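Malate oxidoreductase (Thermotoga maritima, PDB 1VL6) probably catalyses the NAD-dependent oxidative decarboxylation of malate to pyruvate and carbon dioxide, as a malic enzyme. Local coordinates at residues Phe179-Lys184 with Arg358-Glu363; Asn322-Leu327 with Arg366-Ala371. All blocks are in the same frame, centred on the assembly; numbering follows the deposited sequence. Where two conformers were deposited one is given.

Contact 1 of 2, residues Phe179-Lys184 with Arg358-Glu363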
loop_
_atom_site.group_PDB
_atom_site.type_symbol
_atom_site.label_atom_id
_atom_site.label_comp_id
_atom_site.label_asym_id
_atom_site.label_seq_id
_atom_site.Cartn_x
_atom_site.Cartn_y
_atom_site.Cartn_z
ATOM N N PHE A 179 -35.161 -8.022 12.696
ATOM C CA PHE A 179 -36.565 -8.353 12.959
ATOM C C PHE A 179 -36.697 -9.762 13.480
ATOM O O PHE A 179 -37.347 -10.000 14.483
ATOM C CB PHE A 179 -37.387 -8.234 11.707
ATOM C CG PHE A 179 -38.745 -8.846 11.821
ATOM C CD1 PHE A 179 -39.778 -8.169 12.428
ATOM C CD2 PHE A 179 -39.014 -10.071 11.274
ATOM C CE1 PHE A 179 -41.041 -8.704 12.480
ATOM C CE2 PHE A 179 -40.290 -10.610 11.343
ATOM C CZ PHE A 179 -41.294 -9.926 11.941
ATOM N N LEU A 180 -36.039 -10.700 12.810
ATOM C CA LEU A 180 -36.076 -12.109 13.282
ATOM C C LEU A 180 -35.623 -12.283 14.713
ATOM O O LEU A 180 -36.251 -13.014 15.483
ATOM C CB LEU A 180 -35.257 -13.025 12.391
ATOM C CG LEU A 180 -35.868 -13.169 10.992
ATOM C CD1 LEU A 180 -34.920 -13.894 10.071
ATOM C CD2 LEU A 180 -37.200 -13.881 11.018
ATOM N N ASN A 181 -34.534 -11.626 15.083
ATOM C CA ASN A 181 -34.025 -11.737 16.442
ATOM C C ASN A 181 -34.933 -11.023 17.453
ATOM O O ASN A 181 -35.227 -11.545 18.530
ATOM C CB ASN A 181 -32.589 -11.260 16.489
ATOM C CG ASN A 181 -31.602 -12.333 16.004
ATOM O OD1 ASN A 181 -31.956 -13.498 15.767
ATOM N ND2 ASN A 181 -30.362 -11.942 15.874
ATOM N N ALA A 182 -35.407 -9.849 17.096
ATOM C CA ALA A 182 -36.345 -9.170 17.968
ATOM C C ALA A 182 -37.599 -10.041 18.212
ATOM O O ALA A 182 -38.091 -10.151 19.324
ATOM C CB ALA A 182 -36.720 -7.805 17.360
ATOM N N LEU A 183 -38.093 -10.654 17.140
ATOM C CA LEU A 183 -39.265 -11.512 17.197
ATOM C C LEU A 183 -39.059 -12.690 18.157
ATOM O O LEU A 183 -39.926 -12.999 18.941
ATOM C CB LEU A 183 -39.619 -12.019 15.783
ATOM C CG LEU A 183 -40.872 -12.876 15.698
ATOM C CD1 LEU A 183 -42.095 -11.969 16.003
ATOM C CD2 LEU A 183 -41.033 -13.601 14.374
ATOM N N LYS A 184 -37.901 -13.311 18.081
ATOM C CA LYS A 184 -37.546 -14.364 18.972
ATOM C C LYS A 184 -37.649 -13.900 20.408
ATOM O O LYS A 184 -38.246 -14.585 21.218
ATOM C CB LYS A 184 -36.138 -14.870 18.648
ATOM C CG LYS A 184 -35.618 -15.948 19.550
ATOM C CD LYS A 184 -34.125 -16.279 19.184
ATOM C CE LYS A 184 -33.424 -17.142 20.306
ATOM N NZ LYS A 184 -31.915 -17.301 20.118
ATOM N N ARG A 358 -27.709 -15.053 13.193
ATOM C CA ARG A 358 -27.139 -16.084 14.044
ATOM C C ARG A 358 -25.772 -15.580 14.509
ATOM O O ARG A 358 -25.095 -16.232 15.290
ATOM C CB ARG A 358 -27.062 -17.458 13.352
ATOM C CG ARG A 358 -25.902 -17.595 12.403
ATOM C CD ARG A 358 -25.830 -18.908 11.614
ATOM N NE ARG A 358 -24.765 -18.787 10.599
ATOM C CZ ARG A 358 -23.458 -18.903 10.873
ATOM N NH1 ARG A 358 -23.056 -19.151 12.120
ATOM N NH2 ARG A 358 -22.546 -18.767 9.901
ATOM N N SER A 359 -25.345 -14.416 14.039
ATOM C CA SER A 359 -24.001 -14.000 14.389
ATOM C C SER A 359 -23.954 -13.375 15.789
ATOM O O SER A 359 -22.966 -12.783 16.156
ATOM C CB SER A 359 -23.411 -13.109 13.278
ATOM O OG SER A 359 -23.010 -13.923 12.153
ATOM N N CYS A 360 -25.027 -13.497 16.579
ATOM C CA CYS A 360 -24.968 -13.107 17.968
ATOM C C CYS A 360 -26.001 -13.837 18.731
ATOM O O CYS A 360 -26.855 -14.460 18.131
ATOM C CB CYS A 360 -25.233 -11.624 18.094
ATOM S SG CYS A 360 -26.936 -11.085 17.768
ATOM N N GLU A 361 -25.908 -13.790 20.061
ATOM C CA GLU A 361 -26.993 -14.240 20.939
ATOM C C GLU A 361 -27.883 -13.003 21.297
ATOM O O GLU A 361 -27.482 -12.057 21.981
ATOM C CB GLU A 361 -26.413 -14.981 22.142
ATOM C CG GLU A 361 -27.428 -15.837 22.911
ATOM C CD GLU A 361 -28.169 -16.843 22.026
ATOM O OE1 GLU A 361 -27.467 -17.661 21.364
ATOM O OE2 GLU A 361 -29.438 -16.810 21.984
ATOM N N PRO A 362 -29.076 -12.959 20.726
ATOM C CA PRO A 362 -29.857 -11.753 20.831
ATOM C C PRO A 362 -30.304 -11.486 22.253
ATOM O O PRO A 362 -30.637 -12.402 22.981
ATOM C CB PRO A 362 -31.006 -11.954 19.834
ATOM C CG PRO A 362 -31.097 -13.385 19.585
ATOM C CD PRO A 362 -29.751 -13.982 19.917
ATOM N N GLU A 363 -30.234 -10.212 22.628
ATOM C CA GLU A 363 -30.787 -9.678 23.860
ATOM C C GLU A 363 -31.454 -8.355 23.478
ATOM O O GLU A 363 -31.143 -7.784 22.428
ATOM C CB GLU A 363 -29.684 -9.428 24.910
ATOM C CG GLU A 363 -28.812 -10.635 25.290
ATOM C CD GLU A 363 -29.574 -11.762 25.978
ATOM O OE1 GLU A 363 -30.830 -11.708 26.104
ATOM O OE2 GLU A 363 -28.915 -12.713 26.401
#

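Contact 2 of 2, residues Asn322-Leu327 with Arg366-Ala371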
loop_
_atom_site.group_PDB
_atom_site.type_symbol
_atom_site.label_atom_id
_atom_site.label_comp_id
_atom_site.label_asym_id
_atom_site.label_seq_id
_atom_site.Cartn_x
_atom_site.Cartn_y
_atom_site.Cartn_z
ATOM N N ASN A 322 -28.274 -1.302 19.111
ATOM C CA ASN A 322 -29.116 -1.888 18.088
ATOM C C ASN A 322 -29.122 -1.038 16.824
ATOM O O ASN A 322 -30.168 -0.650 16.287
ATOM C CB ASN A 322 -30.545 -2.102 18.621
ATOM C CG ASN A 322 -30.617 -3.115 19.753
ATOM O OD1 ASN A 322 -29.877 -4.101 19.767
ATOM N ND2 ASN A 322 -31.578 -2.914 20.678
ATOM N N GLN A 323 -27.931 -0.744 16.357
ATOM C CA GLN A 323 -27.794 -0.050 15.107
ATOM C C GLN A 323 -28.047 -0.995 13.918
ATOM O O GLN A 323 -27.247 -1.871 13.620
ATOM C CB GLN A 323 -26.418 0.571 14.982
ATOM C CG GLN A 323 -26.248 1.167 13.621
ATOM C CD GLN A 323 -24.946 1.895 13.425
ATOM O OE1 GLN A 323 -23.966 1.652 14.128
ATOM N NE2 GLN A 323 -24.936 2.798 12.449
ATOM N N VAL A 324 -29.155 -0.797 13.231
ATOM C CA VAL A 324 -29.436 -1.512 11.992
ATOM C C VAL A 324 -28.697 -0.808 10.862
ATOM O O VAL A 324 -29.081 0.242 10.444
ATOM C CB VAL A 324 -30.933 -1.462 11.745
ATOM C CG1 VAL A 324 -31.333 -2.162 10.425
ATOM C CG2 VAL A 324 -31.608 -2.111 12.949
ATOM N N ASN A 325 -27.577 -1.330 10.435
ATOM C CA ASN A 325 -26.836 -0.646 9.394
ATOM C C ASN A 325 -26.261 -1.554 8.303
ATOM O O ASN A 325 -25.824 -2.656 8.561
ATOM C CB ASN A 325 -25.782 0.302 9.938
ATOM C CG ASN A 325 -24.526 -0.359 10.187
ATOM O OD1 ASN A 325 -24.538 -1.365 10.840
ATOM N ND2 ASN A 325 -23.419 0.171 9.660
ATOM N N ASN A 326 -26.426 -1.062 7.080
ATOM C CA ASN A 326 -26.074 -1.709 5.822
ATOM C C ASN A 326 -24.711 -2.338 5.822
ATOM O O ASN A 326 -24.505 -3.325 5.138
ATOM C CB ASN A 326 -26.115 -0.623 4.726
ATOM C CG ASN A 326 -27.526 -0.312 4.306
ATOM O OD1 ASN A 326 -28.474 -0.698 4.987
ATOM N ND2 ASN A 326 -27.684 0.304 3.160
ATOM N N LEU A 327 -23.807 -1.771 6.619
ATOM C CA LEU A 327 -22.437 -2.222 6.683
ATOM C C LEU A 327 -22.301 -3.655 7.119
ATOM O O LEU A 327 -21.320 -4.316 6.786
ATOM C CB LEU A 327 -21.601 -1.320 7.589
ATOM C CG LEU A 327 -20.117 -1.664 7.696
ATOM C CD1 LEU A 327 -19.421 -1.681 6.367
ATOM C CD2 LEU A 327 -19.452 -0.660 8.654
ATOM N N ARG A 366 -29.120 -5.779 22.504
ATOM C CA ARG A 366 -28.246 -6.192 21.424
ATOM C C ARG A 366 -28.891 -7.302 20.580
ATOM O O ARG A 366 -28.629 -8.478 20.808
ATOM C CB ARG A 366 -26.939 -6.645 22.039
ATOM C CG ARG A 366 -25.920 -7.055 21.074
ATOM C CD ARG A 366 -25.080 -8.252 21.574
ATOM N NE ARG A 366 -24.029 -8.590 20.610
ATOM C CZ ARG A 366 -23.064 -7.743 20.235
ATOM N NH1 ARG A 366 -23.003 -6.506 20.743
ATOM N NH2 ARG A 366 -22.168 -8.111 19.324
ATOM N N ILE A 367 -29.726 -6.902 19.609
ATOM C CA ILE A 367 -30.487 -7.853 18.744
ATOM C C ILE A 367 -29.763 -8.271 17.473
ATOM O O ILE A 367 -30.190 -9.193 16.781
ATOM C CB ILE A 367 -31.830 -7.263 18.371
ATOM C CG1 ILE A 367 -31.667 -6.110 17.373
ATOM C CG2 ILE A 367 -32.517 -6.805 19.620
ATOM C CD1 ILE A 367 -32.944 -5.330 17.046
ATOM N N ILE A 368 -28.669 -7.567 17.180
ATOM C CA ILE A 368 -27.750 -7.911 16.111
ATOM C C ILE A 368 -26.354 -7.532 16.508
ATOM O O ILE A 368 -26.187 -6.786 17.465
ATOM C CB ILE A 368 -28.110 -7.179 14.839
ATOM C CG1 ILE A 368 -28.344 -5.693 15.110
ATOM C CG2 ILE A 368 -29.298 -7.799 14.207
ATOM C CD1 ILE A 368 -28.452 -4.965 13.830
ATOM N N PRO A 369 -25.349 -8.050 15.788
ATOM C CA PRO A 369 -23.947 -7.692 16.053
ATOM C C PRO A 369 -23.655 -6.277 15.605
ATOM O O PRO A 369 -24.484 -5.674 14.905
ATOM C CB PRO A 369 -23.141 -8.671 15.182
ATOM C CG PRO A 369 -24.072 -9.291 14.241
ATOM C CD PRO A 369 -25.485 -9.016 14.672
ATOM N N GLU A 370 -22.499 -5.756 16.008
ATOM C CA GLU A 370 -21.986 -4.505 15.454
ATOM C C GLU A 370 -21.070 -4.853 14.287
ATOM O O GLU A 370 -20.544 -5.979 14.220
ATOM C CB GLU A 370 -21.153 -3.728 16.440
ATOM C CG GLU A 370 -21.879 -3.296 17.681
ATOM C CD GLU A 370 -20.993 -3.388 18.884
ATOM O OE1 GLU A 370 -19.855 -2.841 18.812
ATOM O OE2 GLU A 370 -21.434 -4.026 19.872
ATOM N N ALA A 371 -20.817 -3.859 13.438
ATOM C CA ALA A 371 -20.090 -4.007 12.190
ATOM C C ALA A 371 -18.657 -4.308 12.369
ATOM O O ALA A 371 -18.047 -4.900 11.483
ATOM C CB ALA A 371 -20.161 -2.788 11.409
HETATM O O HOH W 1 -25.289 -3.295 14.382
#

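Contact 1 of 2, residues Phe179-Lys184 with Arg358-Glu363
Asn-181, on helix 166-186 of the Rossmann-type NAD-binding domain, meets Pro-362 in the loop that follows helix 346-358. Their CB atoms are 3.8 Å apart, and the two side chains cross at about a right angle. The amide carries on alongside the CB-CG bond of the proline: Asn-181 ND2 lies 4.0 Å from Pro-362 CB, and Asn-181 OD1 lies 3.9 Å from Pro-362 CG. With CG anti to the carbonyl carbon (chi1 -80°), the amide extends towards the loop, where Asn-181 ND2 donates to the backbone oxygens of Ala-357 and Ile-367 and also packs against Cys-360 SG. A leucine at Asn-181 could still touch the proline, but would probably leave those two carbonyls without their shared donor and the loop less firmly set against the helix. Leu-183 turns to a different partner, packing on Phe-266 of strand 266-269, so the helix lies between sheet and loop. One residue on, Lys-184 is exposed; its extended chain carries NZ out beside Pro-362 CD. Glu-361 starts out pointing away from the helix, but its chain bends at chi2 (55°) and brings the carboxylate back. The resulting salt bridge joins Lys-184 NZ to Glu-361 OE2 at 3.1 Å, reached from the syn side and 18° out of the carboxylate plane.

Contact 2 of 2, residues Asn322-Leu327 with Arg366-Ala371
Asn-322 OD1 accepts the backbone N-H of Ile-367 at 2.8 Å, with an N-H...O angle of 161° and the donor tilted 31° from the carbonyl plane. The other end of this buried amide is held too, since ND2 donates to the backbone oxygens of Val-313 and Pro-364; bonds at both ends fix its rotation. Ile-367 CG1 packs 3.6 Å from Asn-322 OD1, the side chains crossing at about a right angle. Further along, Ile-368 has CG1 between its backbone N and carbonyl carbon (chi1 48°), which directs CD1 at the peptide of Gln-323 and, more loosely, at Val-324 CG2, 4.3 Å away. A water donates to both Gln-323 O and Pro-369 O, linking the two backbones. Within 366-371, Arg-366 NH1 forms a salt bridge with Glu-370 OE2 at 3.1 Å, the oxygen near the guanidinium plane. At the far end Leu-327 CD2 touches Ala-371 CB at 3.6 Å, and Leu-327 also packs on Leu-40 of a second subunit. Segment 322-327 follows strand 312-315, an edge strand, within this chain, of the six-stranded mixed sheet, and leads into helix 330-340: a strand-to-helix connection of the kind found in Rossmann-type domains.

Both contacts use the connection between helices 346-358 and 374-386, its earlier part in contact 1 and its later part in contact 2. Contact 2 is the buried one, its centre about 13 Å from the chain centre against about 19 Å for contact 1, and it covers more surface, 323 against 218 Å². The chemistry follows: contact 1 has a charged pair at its exposed side, whereas contact 2 crosses by an amide-to-backbone bond, a water bridge and apolar contacts. They meet directly: the amide of contact 1 reaches the backbone of contact 2, and Cys-360 SG packs 3.7 Å from Ile-368 CA. The connection thus joins helix 166-186 to the loop after strand 312-315.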